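Local coordinates for B-agarase (PDB 5Z6P), which is an agarase of glycoside hydrolase family 50, probably hydrolysing the beta-linkages of agarose at galactose units, at residues A[472-480]-A[593-602]; A[634-645]-A[660-670]. All coordinates share one frame; numbering follows the deposited sequence.

How the contacts relate
From the N terminus, the chain first reaches 472-480, which leads from a short strand into helix 478-495, and then runs through 112 mostly helical residues before contact 1 closes that long loop on helix 581-609. Contact 2 opens afterwards and closes a much shorter one: only 14 residues separate 634-645 from 660-670, two neighbouring parallel strands with their lead-ins. The two loops follow in series, neither nested nor crossed, with centres about 19 Å apart. They meet through helix 581-609, whose other side faces contact 2: Ser596 OG lies 2.9 Å from Lys635 NZ, a probable hydrogen bond, and His636 packs against Arg600. Helix 581-609 is thus tied to the lead-in of strand 640-643.

Contact 1 of 2, residues A[472-480]-A[593-602]; sequences LPDPFDPRF and AFASEYFRVV
Glu597 lies across one face of the Phe476 ring, and its chain can be followed along it. CB rests on Phe476 CZ at 3.5 Å. CG, anti to the backbone N (chi1 -172°), makes a CH-pi contact 3.7 Å from the ring centroid. A bend at chi2 (71°) carries the carboxylate over the ring, almost parallel to it, the planes 5° apart, with CD 3.6 Å from Phe476 CE1. At the tip, Arg600 of the same helix grips side-on, NE to OE1 and NH2 to OE2, each at 3.0 Å. OE2 also accepts from a water that donates to Pro475 O, a polar link where the segments share no direct hydrogen bond. Beside this, Pro475 wedges against the helix, CD 3.4 Å from Phe594 CE1 and CG over the turn at Tyr598 N. Phe480 CZ reaches Tyr598 CD1 at 3.6 Å, the two rings rim to rim, while its CE2 side slides along Val601; the Tyr598 hydroxyl bonds to Asp507. On the loop, Asp474 forms an Asx turn within a type I turn, and Asp477 N-caps helix 478-495. A proline-rich, capped helix entry is thus seated on helix 581-609, consistent with the outer helical layer of a (beta/alpha)8 barrel.

Contact 2 of 2, residues A[634-645]-A[660-670]; sequences AKHVDVVSYNYY and IDMPSIIGEFH
Val640 and Tyr642 exchange backbone bonds with Pro663, Ile665 and Gly667 in a parallel ladder. Val640 N donates to Pro663 O (3.0 Å), and Val640 O accepts from Ile665 N (2.8 Å). Tyr642 N meets Ile665 O almost straight at 2.9 Å, and Tyr642 O takes Gly667 N at a short 2.6 Å. Beyond it the pairing slips by one residue, for Tyr644 N goes to Glu668 O. Polar side chains gather at this end. Glu668 OE1 accepts from Tyr645 OH at 2.6 Å, on its anti side, while OE2 forms a salt bridge with Arg619. The Asn643 amide stacks on that carboxylate, planes 30° apart, and its ND2 donates to Glu509. Tyr645 also turns an edge to the face of His670, CE1 3.3 Å from ND1. Ser641, on the same face as Asn643 and Glu668, has its OG bonded to Leu616 O and Arg619 N; on the opposite face a water joins Tyr642 OH (2.5 Å) to Ser664 OG (2.7 Å). At the lead-in, Met662, bent at chi2 and chi3, brings CE against Val637 O and packs CG on Ala634. The strands belong to a beta-alpha-beta unit through helix 657-660; strand 709-714 flanks 664-668, helix 627-634 covers Tyr642 and Ile660, and helix 581-609 lies against Val637.

Contact 1 of 2, residues A[472-480]-A[593-602]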
# COMPACT_ATOMS: atom_id res chain seq x y z
N LEU A 472 13.25 -7.08 -12.46
CA LEU A 472 12.16 -7.96 -12.87
C LEU A 472 12.74 -9.18 -13.57
O LEU A 472 13.85 -9.14 -14.06
CB LEU A 472 11.18 -7.22 -13.79
CG LEU A 472 10.33 -6.08 -13.22
CD1 LEU A 472 11.09 -4.79 -13.18
CD2 LEU A 472 9.07 -5.92 -14.02
N PRO A 473 11.98 -10.27 -13.62
CA PRO A 473 12.58 -11.41 -14.31
C PRO A 473 12.68 -11.20 -15.83
O PRO A 473 11.91 -10.42 -16.38
CB PRO A 473 11.63 -12.56 -13.98
CG PRO A 473 10.35 -11.90 -13.62
CD PRO A 473 10.71 -10.61 -12.96
N ASP A 474 13.65 -11.85 -16.47
CA ASP A 474 13.72 -11.91 -17.93
C ASP A 474 12.96 -13.16 -18.35
O ASP A 474 13.47 -14.24 -18.21
CB ASP A 474 15.18 -11.97 -18.40
CG ASP A 474 15.33 -11.80 -19.91
OD1 ASP A 474 14.42 -12.19 -20.65
OD2 ASP A 474 16.37 -11.26 -20.34
N PRO A 475 11.72 -13.00 -18.85
CA PRO A 475 10.88 -14.14 -19.19
C PRO A 475 11.35 -14.91 -20.42
O PRO A 475 10.76 -15.92 -20.71
CB PRO A 475 9.50 -13.50 -19.47
CG PRO A 475 9.80 -12.16 -19.92
CD PRO A 475 11.08 -11.72 -19.22
N PHE A 476 12.39 -14.44 -21.11
CA PHE A 476 12.94 -15.19 -22.23
C PHE A 476 14.11 -16.08 -21.80
O PHE A 476 14.68 -16.79 -22.61
CB PHE A 476 13.35 -14.26 -23.35
CG PHE A 476 12.19 -13.52 -23.98
CD1 PHE A 476 11.38 -14.14 -24.92
CD2 PHE A 476 11.89 -12.22 -23.60
CE1 PHE A 476 10.30 -13.47 -25.50
CE2 PHE A 476 10.82 -11.53 -24.17
CZ PHE A 476 10.02 -12.16 -25.12
N ASP A 477 14.43 -16.05 -20.52
CA ASP A 477 15.37 -17.03 -19.97
C ASP A 477 14.58 -18.29 -19.63
O ASP A 477 13.66 -18.25 -18.82
CB ASP A 477 16.09 -16.46 -18.74
CG ASP A 477 17.03 -17.47 -18.06
OD1 ASP A 477 17.06 -18.68 -18.38
OD2 ASP A 477 17.76 -17.02 -17.17
N PRO A 478 14.97 -19.41 -20.23
CA PRO A 478 14.36 -20.71 -19.93
C PRO A 478 14.21 -20.97 -18.42
O PRO A 478 13.24 -21.60 -18.01
CB PRO A 478 15.32 -21.70 -20.58
CG PRO A 478 15.89 -20.92 -21.74
CD PRO A 478 16.03 -19.52 -21.25
N ARG A 479 15.16 -20.48 -17.62
CA ARG A 479 15.11 -20.68 -16.18
C ARG A 479 13.87 -20.03 -15.55
O ARG A 479 13.33 -20.56 -14.61
CB ARG A 479 16.39 -20.15 -15.52
CG ARG A 479 17.60 -21.06 -15.71
CD ARG A 479 18.81 -20.48 -14.99
NE ARG A 479 19.22 -19.23 -15.62
CZ ARG A 479 20.22 -18.47 -15.19
NH1 ARG A 479 20.52 -17.35 -15.83
NH2 ARG A 479 20.90 -18.81 -14.11
N PHE A 480 13.42 -18.90 -16.07
CA PHE A 480 12.24 -18.24 -15.51
C PHE A 480 11.03 -19.19 -15.54
O PHE A 480 10.33 -19.34 -14.54
CB PHE A 480 11.88 -16.94 -16.24
CG PHE A 480 10.56 -16.37 -15.80
CD1 PHE A 480 10.41 -15.86 -14.52
CD2 PHE A 480 9.45 -16.38 -16.66
CE1 PHE A 480 9.20 -15.36 -14.10
CE2 PHE A 480 8.24 -15.89 -16.24
CZ PHE A 480 8.11 -15.36 -14.97
N ALA A 593 6.07 -5.77 -25.32
CA ALA A 593 6.53 -7.12 -25.72
C ALA A 593 7.17 -7.86 -24.53
O ALA A 593 6.94 -9.03 -24.32
CB ALA A 593 7.52 -7.04 -26.89
N PHE A 594 8.00 -7.15 -23.78
CA PHE A 594 8.61 -7.72 -22.58
C PHE A 594 7.55 -8.24 -21.60
O PHE A 594 7.57 -9.41 -21.24
CB PHE A 594 9.51 -6.68 -21.90
CG PHE A 594 9.86 -7.02 -20.47
CD1 PHE A 594 10.71 -8.07 -20.18
CD2 PHE A 594 9.37 -6.25 -19.42
CE1 PHE A 594 11.05 -8.36 -18.86
CE2 PHE A 594 9.69 -6.54 -18.12
CZ PHE A 594 10.52 -7.61 -17.83
N ALA A 595 6.65 -7.36 -21.18
CA ALA A 595 5.62 -7.72 -20.23
C ALA A 595 4.72 -8.83 -20.76
O ALA A 595 4.35 -9.73 -20.02
CB ALA A 595 4.79 -6.51 -19.84
N SER A 596 4.38 -8.79 -22.05
CA SER A 596 3.48 -9.82 -22.61
C SER A 596 4.04 -11.23 -22.41
O SER A 596 3.29 -12.16 -22.12
CB SER A 596 3.20 -9.57 -24.09
OG SER A 596 2.51 -8.36 -24.28
N GLU A 597 5.35 -11.38 -22.57
CA GLU A 597 5.98 -12.68 -22.37
C GLU A 597 6.00 -13.10 -20.89
O GLU A 597 5.86 -14.26 -20.61
CB GLU A 597 7.41 -12.70 -22.92
CG GLU A 597 8.06 -14.08 -22.91
CD GLU A 597 7.48 -15.05 -23.96
OE1 GLU A 597 6.55 -14.69 -24.71
OE2 GLU A 597 7.95 -16.20 -24.04
N TYR A 598 6.20 -12.16 -19.97
CA TYR A 598 6.06 -12.52 -18.55
C TYR A 598 4.66 -13.11 -18.31
O TYR A 598 4.51 -14.19 -17.76
CB TYR A 598 6.29 -11.30 -17.64
CG TYR A 598 5.83 -11.52 -16.19
CD1 TYR A 598 6.67 -12.09 -15.24
CD2 TYR A 598 4.55 -11.15 -15.79
CE1 TYR A 598 6.23 -12.29 -13.91
CE2 TYR A 598 4.11 -11.34 -14.49
CZ TYR A 598 4.95 -11.91 -13.55
OH TYR A 598 4.47 -12.09 -12.27
N PHE A 599 3.62 -12.40 -18.75
CA PHE A 599 2.27 -12.85 -18.47
C PHE A 599 1.94 -14.13 -19.22
O PHE A 599 1.20 -14.96 -18.69
CB PHE A 599 1.27 -11.73 -18.78
CG PHE A 599 1.34 -10.57 -17.82
CD1 PHE A 599 0.96 -10.72 -16.49
CD2 PHE A 599 1.77 -9.32 -18.24
CE1 PHE A 599 1.02 -9.66 -15.59
CE2 PHE A 599 1.85 -8.25 -17.35
CZ PHE A 599 1.47 -8.43 -16.02
N ARG A 600 2.51 -14.31 -20.41
CA ARG A 600 2.28 -15.52 -21.21
C ARG A 600 2.86 -16.75 -20.52
O ARG A 600 2.20 -17.79 -20.41
CB ARG A 600 2.87 -15.39 -22.64
CG ARG A 600 2.53 -16.56 -23.59
CD ARG A 600 3.17 -16.43 -25.03
NE ARG A 600 4.55 -16.89 -25.00
CZ ARG A 600 4.94 -18.13 -25.23
NH1 ARG A 600 4.07 -19.07 -25.57
NH2 ARG A 600 6.22 -18.45 -25.14
N VAL A 601 4.10 -16.62 -20.03
CA VAL A 601 4.77 -17.77 -19.43
C VAL A 601 4.06 -18.17 -18.12
O VAL A 601 3.77 -19.34 -17.91
CB VAL A 601 6.27 -17.49 -19.16
CG1 VAL A 601 6.86 -18.60 -18.34
CG2 VAL A 601 7.04 -17.33 -20.49
N VAL A 602 3.76 -17.19 -17.28
CA VAL A 602 3.05 -17.46 -16.03
C VAL A 602 1.68 -18.10 -16.32
O VAL A 602 1.36 -19.10 -15.73
CB VAL A 602 2.85 -16.20 -15.17
CG1 VAL A 602 1.96 -16.53 -13.96
CG2 VAL A 602 4.19 -15.62 -14.72
O HOH W 1 9.99 -17.39 -22.99

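Contact 2 of 2, residues A[634-645]-A[660-670]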
# COMPACT_ATOMS: atom_id res chain seq x y z
N ALA A 634 -3.73 -7.87 -19.93
CA ALA A 634 -5.03 -8.14 -20.51
C ALA A 634 -5.01 -9.30 -21.54
O ALA A 634 -6.02 -9.96 -21.73
CB ALA A 634 -5.59 -6.85 -21.14
N LYS A 635 -3.86 -9.59 -22.16
CA LYS A 635 -3.74 -10.66 -23.17
C LYS A 635 -3.82 -12.04 -22.54
O LYS A 635 -4.16 -13.00 -23.21
CB LYS A 635 -2.41 -10.57 -23.94
CG LYS A 635 -2.15 -9.25 -24.63
CD LYS A 635 -0.83 -9.26 -25.40
CE LYS A 635 -0.57 -7.89 -26.00
NZ LYS A 635 0.80 -7.79 -26.55
N HIS A 636 -3.47 -12.14 -21.26
CA HIS A 636 -3.23 -13.45 -20.68
C HIS A 636 -3.92 -13.71 -19.33
O HIS A 636 -4.25 -14.84 -19.04
CB HIS A 636 -1.71 -13.68 -20.55
CG HIS A 636 -0.98 -13.64 -21.86
ND1 HIS A 636 -1.06 -14.67 -22.79
CD2 HIS A 636 -0.18 -12.70 -22.42
CE1 HIS A 636 -0.35 -14.34 -23.85
NE2 HIS A 636 0.19 -13.16 -23.66
N VAL A 637 -4.13 -12.69 -18.50
CA VAL A 637 -4.76 -12.95 -17.21
C VAL A 637 -6.27 -13.17 -17.37
O VAL A 637 -6.86 -12.81 -18.38
CB VAL A 637 -4.51 -11.81 -16.20
CG1 VAL A 637 -3.01 -11.53 -16.07
CG2 VAL A 637 -5.28 -10.57 -16.58
N ASP A 638 -6.87 -13.78 -16.36
CA ASP A 638 -8.30 -13.91 -16.33
C ASP A 638 -8.93 -12.65 -15.69
O ASP A 638 -9.99 -12.18 -16.12
CB ASP A 638 -8.68 -15.17 -15.57
CG ASP A 638 -8.22 -16.43 -16.28
OD1 ASP A 638 -8.53 -16.61 -17.47
OD2 ASP A 638 -7.57 -17.25 -15.65
N VAL A 639 -8.25 -12.12 -14.68
CA VAL A 639 -8.68 -10.90 -14.00
C VAL A 639 -7.46 -10.03 -13.83
O VAL A 639 -6.41 -10.52 -13.41
CB VAL A 639 -9.30 -11.18 -12.62
CG1 VAL A 639 -9.70 -9.86 -11.94
CG2 VAL A 639 -10.47 -12.10 -12.72
N VAL A 640 -7.58 -8.74 -14.12
CA VAL A 640 -6.48 -7.82 -13.89
C VAL A 640 -6.57 -7.29 -12.46
O VAL A 640 -7.64 -6.86 -12.01
CB VAL A 640 -6.46 -6.65 -14.90
CG1 VAL A 640 -5.22 -5.82 -14.71
CG2 VAL A 640 -6.52 -7.17 -16.34
N SER A 641 -5.45 -7.37 -11.73
CA SER A 641 -5.43 -6.96 -10.33
C SER A 641 -4.65 -5.67 -10.15
O SER A 641 -3.57 -5.49 -10.74
CB SER A 641 -4.86 -8.07 -9.43
OG SER A 641 -3.59 -8.53 -9.85
N TYR A 642 -5.22 -4.75 -9.37
CA TYR A 642 -4.60 -3.48 -9.02
C TYR A 642 -4.59 -3.29 -7.49
O TYR A 642 -5.53 -3.70 -6.83
CB TYR A 642 -5.34 -2.30 -9.66
CG TYR A 642 -5.63 -2.42 -11.14
CD1 TYR A 642 -6.77 -3.06 -11.60
CD2 TYR A 642 -4.76 -1.85 -12.08
CE1 TYR A 642 -7.04 -3.16 -12.97
CE2 TYR A 642 -5.01 -1.94 -13.43
CZ TYR A 642 -6.15 -2.60 -13.88
OH TYR A 642 -6.40 -2.68 -15.23
N ASN A 643 -3.55 -2.66 -6.96
CA ASN A 643 -3.59 -2.18 -5.57
C ASN A 643 -3.81 -0.68 -5.60
O ASN A 643 -3.21 0.00 -6.41
CB ASN A 643 -2.30 -2.52 -4.80
CG ASN A 643 -2.09 -4.02 -4.62
OD1 ASN A 643 -3.01 -4.83 -4.77
ND2 ASN A 643 -0.87 -4.39 -4.29
N TYR A 644 -4.69 -0.15 -4.75
CA TYR A 644 -5.04 1.26 -4.90
C TYR A 644 -5.40 1.92 -3.59
O TYR A 644 -6.52 1.83 -3.11
CB TYR A 644 -6.17 1.43 -5.91
CG TYR A 644 -6.22 2.79 -6.53
CD1 TYR A 644 -5.20 3.22 -7.36
CD2 TYR A 644 -7.28 3.66 -6.30
CE1 TYR A 644 -5.22 4.47 -7.92
CE2 TYR A 644 -7.32 4.92 -6.86
CZ TYR A 644 -6.28 5.31 -7.68
OH TYR A 644 -6.28 6.55 -8.26
N TYR A 645 -4.40 2.62 -3.06
CA TYR A 645 -4.48 3.29 -1.78
C TYR A 645 -4.88 4.74 -1.98
O TYR A 645 -4.05 5.64 -1.93
CB TYR A 645 -3.14 3.19 -1.06
CG TYR A 645 -2.82 1.79 -0.56
CD1 TYR A 645 -3.39 1.32 0.61
CD2 TYR A 645 -1.97 0.95 -1.26
CE1 TYR A 645 -3.11 0.05 1.09
CE2 TYR A 645 -1.69 -0.31 -0.80
CZ TYR A 645 -2.25 -0.76 0.39
OH TYR A 645 -1.97 -2.02 0.87
N ILE A 660 -9.82 -1.38 -22.08
CA ILE A 660 -9.24 -2.68 -21.74
C ILE A 660 -10.34 -3.73 -21.67
O ILE A 660 -10.18 -4.84 -22.16
CB ILE A 660 -8.48 -2.62 -20.39
CG1 ILE A 660 -7.36 -1.58 -20.43
CG2 ILE A 660 -7.98 -3.98 -19.98
CD1 ILE A 660 -6.31 -1.83 -21.50
N ASP A 661 -11.46 -3.34 -21.06
CA ASP A 661 -12.65 -4.17 -20.92
C ASP A 661 -12.34 -5.56 -20.39
O ASP A 661 -12.73 -6.58 -20.97
CB ASP A 661 -13.41 -4.26 -22.27
CG ASP A 661 -14.74 -5.02 -22.14
OD1 ASP A 661 -15.31 -5.04 -21.04
OD2 ASP A 661 -15.18 -5.64 -23.13
N MET A 662 -11.62 -5.59 -19.27
CA MET A 662 -11.33 -6.82 -18.54
C MET A 662 -11.99 -6.75 -17.16
O MET A 662 -12.08 -5.68 -16.58
CB MET A 662 -9.80 -7.02 -18.39
CG MET A 662 -9.09 -7.46 -19.66
SD MET A 662 -9.47 -9.15 -20.09
CE MET A 662 -8.47 -10.03 -18.89
N PRO A 663 -12.45 -7.91 -16.64
CA PRO A 663 -12.82 -7.91 -15.23
C PRO A 663 -11.59 -7.59 -14.39
O PRO A 663 -10.48 -8.06 -14.71
CB PRO A 663 -13.29 -9.33 -14.99
CG PRO A 663 -12.58 -10.14 -16.01
CD PRO A 663 -12.41 -9.26 -17.20
N SER A 664 -11.78 -6.78 -13.36
CA SER A 664 -10.68 -6.25 -12.56
C SER A 664 -10.93 -6.49 -11.07
O SER A 664 -12.09 -6.67 -10.65
CB SER A 664 -10.49 -4.76 -12.83
OG SER A 664 -10.37 -4.50 -14.22
N ILE A 665 -9.85 -6.49 -10.28
CA ILE A 665 -9.99 -6.65 -8.84
C ILE A 665 -9.00 -5.77 -8.06
O ILE A 665 -7.84 -5.61 -8.44
CB ILE A 665 -9.83 -8.15 -8.44
CG1 ILE A 665 -10.34 -8.40 -7.01
CG2 ILE A 665 -8.40 -8.65 -8.67
CD1 ILE A 665 -10.54 -9.87 -6.69
N ILE A 666 -9.50 -5.12 -7.00
CA ILE A 666 -8.64 -4.37 -6.10
C ILE A 666 -7.98 -5.32 -5.12
O ILE A 666 -8.66 -6.02 -4.37
CB ILE A 666 -9.41 -3.28 -5.30
CG1 ILE A 666 -9.94 -2.19 -6.24
CG2 ILE A 666 -8.48 -2.64 -4.28
CD1 ILE A 666 -8.84 -1.46 -6.98
N GLY A 667 -6.66 -5.34 -5.12
CA GLY A 667 -5.93 -6.25 -4.25
C GLY A 667 -5.68 -5.72 -2.84
O GLY A 667 -5.56 -6.50 -1.91
N GLU A 668 -5.62 -4.40 -2.71
CA GLU A 668 -5.28 -3.72 -1.47
C GLU A 668 -5.83 -2.30 -1.43
O GLU A 668 -5.80 -1.59 -2.43
CB GLU A 668 -3.76 -3.64 -1.28
CG GLU A 668 -3.04 -4.97 -1.13
CD GLU A 668 -1.54 -4.82 -1.15
OE1 GLU A 668 -1.05 -3.74 -0.80
OE2 GLU A 668 -0.86 -5.78 -1.55
N PHE A 669 -6.31 -1.91 -0.26
CA PHE A 669 -6.62 -0.52 0.08
C PHE A 669 -6.76 -0.44 1.59
O PHE A 669 -7.00 -1.46 2.23
CB PHE A 669 -7.90 -0.01 -0.61
CG PHE A 669 -9.17 -0.60 -0.06
CD1 PHE A 669 -9.58 -1.87 -0.42
CD2 PHE A 669 -9.98 0.15 0.77
CE1 PHE A 669 -10.76 -2.40 0.08
CE2 PHE A 669 -11.16 -0.36 1.28
CZ PHE A 669 -11.56 -1.64 0.94
N HIS A 670 -6.63 0.75 2.16
CA HIS A 670 -6.96 0.87 3.57
C HIS A 670 -7.21 2.28 4.04
O HIS A 670 -7.03 3.25 3.31
CB HIS A 670 -5.86 0.21 4.44
CG HIS A 670 -4.52 0.88 4.39
ND1 HIS A 670 -3.33 0.17 4.40
CD2 HIS A 670 -4.17 2.19 4.39
CE1 HIS A 670 -2.32 1.02 4.37
NE2 HIS A 670 -2.80 2.25 4.39
O HOH W 2 -8.52 -3.76 -16.09